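Side-chain contacts in aspartate aminotransferase, mitochondrial (Trypanosoma brucei brucei, PDB 4W5K), which probably transfers the amino group of L-aspartate to 2-oxoglutarate with pyridoxal 5'-phosphate as cofactor, working as a homodimer: residues E358-E363 / S388-N393; R323-L328 / S338-Q343. The protein carries 1 engineered substitution. One frame throughout, in Å; residues are numbered along the deposited sequence.

Interaction 1: E358-E363 / S388-N393; sequences ELLRSE and SQAIHN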
ATOM      1  N   GLU A 358     -23.162  16.102 -22.509  1.00 45.46           N
ATOM      2  CA  GLU A 358     -22.974  15.338 -23.743  1.00 50.84           C
ATOM      3  C   GLU A 358     -22.719  16.247 -24.947  1.00 49.00           C
ATOM      4  O   GLU A 358     -21.952  15.895 -25.842  1.00 49.99           O
ATOM      5  CB  GLU A 358     -24.186  14.439 -24.001  1.00 53.58           C
ATOM      6  CG  GLU A 358     -24.355  13.340 -22.966  1.00 57.10           C
ATOM      7  CD  GLU A 358     -25.517  12.417 -23.274  1.00 63.25           C
ATOM      8  OE1 GLU A 358     -26.175  12.621 -24.316  1.00 66.94           O
ATOM      9  OE2 GLU A 358     -25.768  11.485 -22.479  1.00 64.08           O
ATOM     10  N   LEU A 359     -23.353  17.417 -24.963  1.00 45.84           N
ATOM     11  CA  LEU A 359     -23.122  18.398 -26.018  1.00 47.65           C
ATOM     12  C   LEU A 359     -21.744  19.044 -25.922  1.00 47.09           C
ATOM     13  O   LEU A 359     -21.120  19.333 -26.936  1.00 48.77           O
ATOM     14  CB  LEU A 359     -24.195  19.494 -25.980  1.00 50.02           C
ATOM     15  CG  LEU A 359     -25.475  19.259 -26.782  1.00 53.11           C
ATOM     16  CD1 LEU A 359     -26.435  20.415 -26.603  1.00 53.41           C
ATOM     17  CD2 LEU A 359     -25.132  19.057 -28.245  1.00 56.40           C
ATOM     18  N   LEU A 360     -21.284  19.303 -24.702  1.00 45.86           N
ATOM     19  CA  LEU A 360     -19.973  19.913 -24.510  1.00 43.28           C
ATOM     20  C   LEU A 360     -18.894  18.996 -25.057  1.00 45.09           C
ATOM     21  O   LEU A 360     -17.894  19.451 -25.609  1.00 45.89           O
ATOM     22  CB  LEU A 360     -19.722  20.213 -23.028  1.00 39.93           C
ATOM     23  CG  LEU A 360     -20.477  21.412 -22.450  1.00 39.00           C
ATOM     24  CD1 LEU A 360     -20.230  21.519 -20.958  1.00 34.96           C
ATOM     25  CD2 LEU A 360     -20.049  22.687 -23.147  1.00 41.77           C
ATOM     26  N   ARG A 361     -19.116  17.696 -24.910  1.00 44.38           N
ATOM     27  CA  ARG A 361     -18.184  16.696 -25.419  1.00 49.06           C
ATOM     28  C   ARG A 361     -18.260  16.599 -26.946  1.00 55.60           C
ATOM     29  O   ARG A 361     -17.254  16.768 -27.632  1.00 59.36           O
ATOM     30  CB  ARG A 361     -18.465  15.336 -24.780  1.00 48.61           C
ATOM     31  N   SER A 362     -19.455  16.340 -27.471  1.00 57.08           N
ATOM     32  CA  SER A 362     -19.641  16.165 -28.916  1.00 58.66           C
ATOM     33  C   SER A 362     -19.332  17.430 -29.729  1.00 62.19           C
ATOM     34  O   SER A 362     -18.616  17.366 -30.729  1.00 66.87           O
ATOM     35  CB  SER A 362     -21.071  15.705 -29.209  1.00 57.11           C
ATOM     36  OG  SER A 362     -21.992  16.771 -29.052  1.00 56.03           O
ATOM     37  N   GLU A 363     -19.861  18.574 -29.299  1.00 57.36           N
ATOM     38  CA  GLU A 363     -19.707  19.823 -30.050  1.00 56.43           C
ATOM     39  C   GLU A 363     -18.424  20.605 -29.721  1.00 58.59           C
ATOM     40  O   GLU A 363     -17.901  21.312 -30.577  1.00 62.70           O
ATOM     41  CB  GLU A 363     -20.927  20.729 -29.826  1.00 50.91           C
ATOM     42  N   SER A 388     -15.930  28.819 -21.081  1.00 35.54           N
ATOM     43  CA  SER A 388     -17.059  29.689 -20.728  1.00 39.65           C
ATOM     44  C   SER A 388     -18.007  29.876 -21.908  1.00 39.68           C
ATOM     45  O   SER A 388     -19.227  29.811 -21.740  1.00 37.19           O
ATOM     46  CB  SER A 388     -16.576  31.056 -20.239  1.00 40.25           C
ATOM     47  OG  SER A 388     -15.715  30.915 -19.122  1.00 43.69           O
ATOM     48  N   GLN A 389     -17.452  30.106 -23.098  1.00 40.73           N
ATOM     49  CA  GLN A 389     -18.296  30.337 -24.275  1.00 43.45           C
ATOM     50  C   GLN A 389     -19.090  29.079 -24.566  1.00 42.07           C
ATOM     51  O   GLN A 389     -20.282  29.141 -24.855  1.00 42.19           O
ATOM     52  CB  GLN A 389     -17.467  30.731 -25.506  1.00 46.26           C
ATOM     53  CG  GLN A 389     -18.319  31.048 -26.744  1.00 47.96           C
ATOM     54  CD  GLN A 389     -19.162  32.309 -26.585  1.00 49.98           C
ATOM     55  OE1 GLN A 389     -18.630  33.402 -26.383  1.00 49.11           O
ATOM     56  NE2 GLN A 389     -20.485  32.161 -26.669  1.00 47.89           N
ATOM     57  N   ALA A 390     -18.418  27.933 -24.462  1.00 39.01           N
ATOM     58  CA  ALA A 390     -19.065  26.647 -24.694  1.00 40.85           C
ATOM     59  C   ALA A 390     -20.200  26.396 -23.689  1.00 41.65           C
ATOM     60  O   ALA A 390     -21.292  25.988 -24.071  1.00 42.61           O
ATOM     61  CB  ALA A 390     -18.039  25.521 -24.636  1.00 39.06           C
ATOM     62  N   ILE A 391     -19.945  26.636 -22.406  1.00 36.76           N
ATOM     63  CA  ILE A 391     -20.971  26.428 -21.387  1.00 35.51           C
ATOM     64  C   ILE A 391     -22.150  27.393 -21.590  1.00 37.03           C
ATOM     65  O   ILE A 391     -23.317  27.006 -21.468  1.00 39.91           O
ATOM     66  CB  ILE A 391     -20.386  26.581 -19.970  1.00 31.27           C
ATOM     67  CG1 ILE A 391     -19.447  25.391 -19.690  1.00 34.03           C
ATOM     68  CG2 ILE A 391     -21.499  26.690 -18.932  1.00 34.29           C
ATOM     69  CD1 ILE A 391     -18.675  25.466 -18.364  1.00 32.89           C
ATOM     70  N   HIS A 392     -21.853  28.636 -21.942  1.00 34.21           N
ATOM     71  CA  HIS A 392     -22.935  29.569 -22.290  1.00 34.51           C
ATOM     72  C   HIS A 392     -23.740  29.062 -23.490  1.00 38.96           C
ATOM     73  O   HIS A 392     -24.968  29.054 -23.460  1.00 38.09           O
ATOM     74  CB  HIS A 392     -22.392  30.961 -22.578  1.00 33.68           C
ATOM     75  CG  HIS A 392     -23.422  31.897 -23.145  1.00 34.30           C
ATOM     76  ND1 HIS A 392     -24.586  32.213 -22.477  1.00 38.83           N
ATOM     77  CD2 HIS A 392     -23.469  32.570 -24.320  1.00 36.17           C
ATOM     78  CE1 HIS A 392     -25.299  33.056 -23.207  1.00 39.55           C
ATOM     79  NE2 HIS A 392     -24.647  33.285 -24.334  1.00 40.95           N
ATOM     80  N   ASN A 393     -23.054  28.612 -24.537  1.00 39.79           N
ATOM     81  CA  ASN A 393     -23.746  28.135 -25.734  1.00 40.61           C
ATOM     82  C   ASN A 393     -24.670  26.941 -25.490  1.00 42.47           C
ATOM     83  O   ASN A 393     -25.739  26.857 -26.085  1.00 48.49           O
ATOM     84  CB  ASN A 393     -22.731  27.784 -26.827  1.00 41.48           C
ATOM     85  CG  ASN A 393     -22.064  29.013 -27.400  1.00 45.66           C
ATOM     86  OD1 ASN A 393     -22.402  30.143 -27.034  1.00 49.15           O
ATOM     87  ND2 ASN A 393     -21.107  28.809 -28.284  1.00 49.64           N
TER
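Leu360 reaches from helix 354-364 to Ala390 and Ile391 of helix 384-395, and within 358-363 its side chain alone meets 388-393. Its CB points at the partner helix, where the nearest backbone is that of Ala390, with the two CA atoms 6.8 Å apart. At CB the chain turns so that CG lies anti to the carbonyl carbon (chi1 -75°), and from CG the two methyls part. CD2 goes to Ala390, lying 3.8 Å from its CB and 3.6 Å from its O, a van der Waals approach to the peptide rather than a polar one. CD1 takes the other branch and meets CG1 of Ile391 at 4.1 Å. CB of Ile391 points away from the first helix, so Leu360 touches only the flank of that side chain, the two crossing at a slant. Val394, one turn beyond Ala390, touches both Leu359 and Leu360, while Ile391 also packs on Leu328 of helix 300-331 and on Trp337. All three touching residues are buried, yet only 108 Å² is lost between the segments. With neither hydrogen bond nor charge pair between them, the contact depends on dispersion and the exclusion of water, CD2 serving Ala390 and CD1 Ile391.

Interaction 2: R323-L328 / S338-Q343; sequences RLVSEL and SHIERQ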
ATOM      1  N   ARG A 323     -13.117  33.514 -12.319  1.00 25.73           N
ATOM      2  CA  ARG A 323     -12.964  33.904 -13.721  1.00 29.34           C
ATOM      3  C   ARG A 323     -13.999  33.218 -14.616  1.00 29.25           C
ATOM      4  O   ARG A 323     -14.541  33.855 -15.529  1.00 29.38           O
ATOM      5  CB  ARG A 323     -11.547  33.575 -14.210  1.00 31.17           C
ATOM      6  CG  ARG A 323     -11.310  33.854 -15.701  1.00 34.80           C
ATOM      7  CD  ARG A 323     -10.845  35.266 -15.942  1.00 42.49           C
ATOM      8  NE  ARG A 323     -10.620  35.535 -17.365  1.00 44.97           N
ATOM      9  CZ  ARG A 323      -9.488  35.266 -18.012  1.00 45.09           C
ATOM     10  NH1 ARG A 323      -8.471  34.711 -17.368  1.00 44.26           N
ATOM     11  NH2 ARG A 323      -9.369  35.555 -19.305  1.00 42.73           N
ATOM     12  N   LEU A 324     -14.272  31.934 -14.361  1.00 25.94           N
ATOM     13  CA  LEU A 324     -15.334  31.224 -15.092  1.00 30.50           C
ATOM     14  C   LEU A 324     -16.667  31.978 -14.976  1.00 28.91           C
ATOM     15  O   LEU A 324     -17.372  32.239 -15.971  1.00 30.08           O
ATOM     16  CB  LEU A 324     -15.504  29.799 -14.562  1.00 29.86           C
ATOM     17  CG  LEU A 324     -16.478  28.887 -15.316  1.00 35.22           C
ATOM     18  CD1 LEU A 324     -16.027  28.745 -16.752  1.00 42.38           C
ATOM     19  CD2 LEU A 324     -16.549  27.503 -14.667  1.00 35.43           C
ATOM     20  N   VAL A 325     -17.002  32.363 -13.754  1.00 26.97           N
ATOM     21  CA  VAL A 325     -18.265  33.066 -13.536  1.00 24.42           C
ATOM     22  C   VAL A 325     -18.297  34.434 -14.227  1.00 30.61           C
ATOM     23  O   VAL A 325     -19.298  34.805 -14.858  1.00 29.27           O
ATOM     24  CB  VAL A 325     -18.545  33.235 -12.041  1.00 22.44           C
ATOM     25  CG1 VAL A 325     -19.798  34.067 -11.826  1.00 24.00           C
ATOM     26  CG2 VAL A 325     -18.681  31.853 -11.395  1.00 21.55           C
ATOM     27  N   SER A 326     -17.197  35.172 -14.142  1.00 29.26           N
ATOM     28  CA  SER A 326     -17.159  36.491 -14.759  0.54 33.28           C
ATOM     29  C   SER A 326     -17.173  36.386 -16.286  1.00 34.58           C
ATOM     30  O   SER A 326     -17.812  37.191 -16.949  1.00 36.63           O
ATOM     31  CB  SER A 326     -15.934  37.273 -14.290  0.54 36.32           C
ATOM     32  OG  SER A 326     -14.754  36.719 -14.827  0.54 36.88           O
ATOM     33  N   GLU A 327     -16.489  35.390 -16.843  1.00 34.95           N
ATOM     34  CA  GLU A 327     -16.490  35.202 -18.296  1.00 39.17           C
ATOM     35  C   GLU A 327     -17.860  34.736 -18.780  1.00 38.61           C
ATOM     36  O   GLU A 327     -18.272  35.078 -19.885  1.00 39.16           O
ATOM     37  CB  GLU A 327     -15.427  34.193 -18.735  1.00 41.38           C
ATOM     38  CG  GLU A 327     -13.983  34.657 -18.566  1.00 42.15           C
ATOM     39  CD  GLU A 327     -13.594  35.818 -19.468  1.00 43.28           C
ATOM     40  OE1 GLU A 327     -14.136  35.955 -20.596  1.00 43.54           O
ATOM     41  OE2 GLU A 327     -12.731  36.608 -19.035  1.00 47.40           O
ATOM     42  N   LEU A 328     -18.557  33.941 -17.970  1.00 32.23           N
ATOM     43  CA  LEU A 328     -19.912  33.524 -18.343  1.00 31.13           C
ATOM     44  C   LEU A 328     -20.823  34.754 -18.443  1.00 30.42           C
ATOM     45  O   LEU A 328     -21.621  34.892 -19.380  1.00 31.44           O
ATOM     46  CB  LEU A 328     -20.465  32.501 -17.348  1.00 26.69           C
ATOM     47  CG  LEU A 328     -20.000  31.047 -17.591  1.00 29.71           C
ATOM     48  CD1 LEU A 328     -20.228  30.146 -16.392  1.00 27.69           C
ATOM     49  CD2 LEU A 328     -20.703  30.481 -18.829  1.00 32.39           C
ATOM     50  N   SER A 338     -23.312  31.621  -9.380  1.00 20.47           N
ATOM     51  CA  SER A 338     -22.640  31.945  -8.125  1.00 17.15           C
ATOM     52  C   SER A 338     -22.185  30.718  -7.334  1.00 18.56           C
ATOM     53  O   SER A 338     -21.265  30.822  -6.526  1.00 20.30           O
ATOM     54  CB  SER A 338     -23.543  32.814  -7.236  1.00 20.32           C
ATOM     55  OG  SER A 338     -24.711  32.113  -6.816  1.00 22.46           O
ATOM     56  N   HIS A 339     -22.821  29.569  -7.555  1.00 18.85           N
ATOM     57  CA  HIS A 339     -22.378  28.341  -6.882  1.00 18.11           C
ATOM     58  C   HIS A 339     -20.938  27.995  -7.222  1.00 20.96           C
ATOM     59  O   HIS A 339     -20.221  27.404  -6.386  1.00 20.47           O
ATOM     60  CB  HIS A 339     -23.283  27.147  -7.234  1.00 19.33           C
ATOM     61  CG  HIS A 339     -23.472  26.926  -8.700  1.00 19.04           C
ATOM     62  ND1 HIS A 339     -24.221  27.773  -9.495  1.00 21.04           N
ATOM     63  CD2 HIS A 339     -23.036  25.932  -9.511  1.00 22.79           C
ATOM     64  CE1 HIS A 339     -24.226  27.314 -10.735  1.00 22.21           C
ATOM     65  NE2 HIS A 339     -23.514  26.197 -10.771  1.00 24.02           N
ATOM     66  N   ILE A 340     -20.498  28.367  -8.428  1.00 19.17           N
ATOM     67  CA  ILE A 340     -19.115  28.046  -8.840  1.00 20.61           C
ATOM     68  C   ILE A 340     -18.078  28.751  -7.938  1.00 19.23           C
ATOM     69  O   ILE A 340     -16.991  28.206  -7.689  1.00 20.97           O
ATOM     70  CB  ILE A 340     -18.866  28.422 -10.329  1.00 20.81           C
ATOM     71  CG1 ILE A 340     -19.831  27.667 -11.249  1.00 23.38           C
ATOM     72  CG2 ILE A 340     -17.404  28.151 -10.747  1.00 24.48           C
ATOM     73  CD1 ILE A 340     -19.626  26.155 -11.265  1.00 25.99           C
ATOM     74  N   GLU A 341     -18.419  29.957  -7.457  1.00 23.03           N
ATOM     75  CA  GLU A 341     -17.551  30.707  -6.533  1.00 19.59           C
ATOM     76  C   GLU A 341     -17.765  30.323  -5.070  1.00 22.17           C
ATOM     77  O   GLU A 341     -16.857  30.459  -4.262  1.00 26.55           O
ATOM     78  CB  GLU A 341     -17.758  32.221  -6.710  1.00 19.94           C
ATOM     79  CG  GLU A 341     -16.972  32.808  -7.843  1.00 26.21           C
ATOM     80  CD  GLU A 341     -17.054  34.340  -7.876  1.00 29.79           C
ATOM     81  OE1 GLU A 341     -17.878  34.870  -8.650  1.00 28.24           O
ATOM     82  OE2 GLU A 341     -16.299  34.996  -7.117  1.00 30.14           O
ATOM     83  N   ARG A 342     -18.963  29.846  -4.732  1.00 20.49           N
ATOM     84  CA  ARG A 342     -19.293  29.477  -3.360  1.00 19.65           C
ATOM     85  C   ARG A 342     -18.649  28.140  -3.022  1.00 21.30           C
ATOM     86  O   ARG A 342     -18.198  27.904  -1.891  1.00 23.00           O
ATOM     87  CB  ARG A 342     -20.806  29.381  -3.159  1.00 20.54           C
ATOM     88  CG  ARG A 342     -21.196  29.273  -1.701  1.00 22.85           C
ATOM     89  CD  ARG A 342     -22.714  29.324  -1.510  1.00 24.44           C
ATOM     90  NE  ARG A 342     -23.308  30.395  -2.314  1.00 28.56           N
ATOM     91  CZ  ARG A 342     -24.026  30.208  -3.425  1.00 31.67           C
ATOM     92  NH1 ARG A 342     -24.280  28.979  -3.888  1.00 28.56           N
ATOM     93  NH2 ARG A 342     -24.509  31.263  -4.074  1.00 29.09           N
ATOM     94  N   GLN A 343     -18.611  27.275  -4.025  1.00 18.62           N
ATOM     95  CA  GLN A 343     -17.946  25.963  -3.882  1.00 18.35           C
ATOM     96  C   GLN A 343     -16.433  26.101  -3.665  1.00 19.17           C
ATOM     97  O   GLN A 343     -15.808  27.073  -4.097  1.00 21.89           O
ATOM     98  CB  GLN A 343     -18.236  25.121  -5.124  1.00 17.75           C
ATOM     99  CG  GLN A 343     -19.642  24.570  -5.239  1.00 16.82           C
ATOM    100  CD  GLN A 343     -19.936  24.119  -6.655  1.00 20.05           C
ATOM    101  OE1 GLN A 343     -19.035  24.083  -7.493  1.00 20.95           O
ATOM    102  NE2 GLN A 343     -21.192  23.781  -6.935  1.00 20.44           N
TER
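Val325 and Ile340 form the centre of an apolar contact between the long helix 300-331 and the short helix 338-342. CG2 of Val325 sits 3.6 Å from CB of Ile340; both side chains point toward the other segment and pass in opposite directions. Their CA atoms are the nearest pair of the two segments, at 6.9 Å. Leu324 adds a second, looser touch, its CD2 lying 4.1 Å from CG2 of Ile340. That methyl of Ile340 is placed anti to its own backbone N, within contact of both Leu324 and Val325. Trp337, in the connection between the helices, lies against Val325 and Leu328.

A mixed contact borders this apolar patch. Glu341 starts off to one side, but its extended chain brings OE1 to 3.8 Å from CG1 of Val325. This is carboxylate against methyl, without a polar partner across the contact.

Between the two segments there is no polar bond; those inside each are local. NE of Arg323 donates to OE2 of Glu327 at 2.9 Å, one turn along the helix, in an almost straight salt bridge (174° at the hydrogen). The acceptor lies in the guanidinium plane, whereas the donor approaches the anti side of OE2, 30° out of the carboxylate plane. On the other helix, Arg342 NH2 makes a weak bond to Ser338 OG, which Asp336 also engages. Arg321, just before 323-328, bonds Ile340 O and Gln343 OE1 through NH1.

The axes of the short segments 323-328 and 338-342 approach to 8.9 Å, with N-to-C directions 166° apart: consecutive helices packed as an antiparallel alpha-alpha hairpin.

From the N terminus, helix 300-331 comes first, and interaction 2 closes a short loop when helix 338-342 folds back on it. The chain then passes through strand 347-349 to helix 354-364, where interaction 1 opens; it closes only after strand 373-375, on the last helix, 384-395. The two loops thus stand in series, neither nested nor crossing. Their centres are 16 Å apart, but the contacts meet directly: Ser388 packs its OG on CD1 of Leu324, and its O on CD2 of Leu328. Helix 384-395 therefore bridges them, with helix 300-331 and helix 354-364 both packed against it, tying the C-terminal helices together away from the pyridoxal phosphate site.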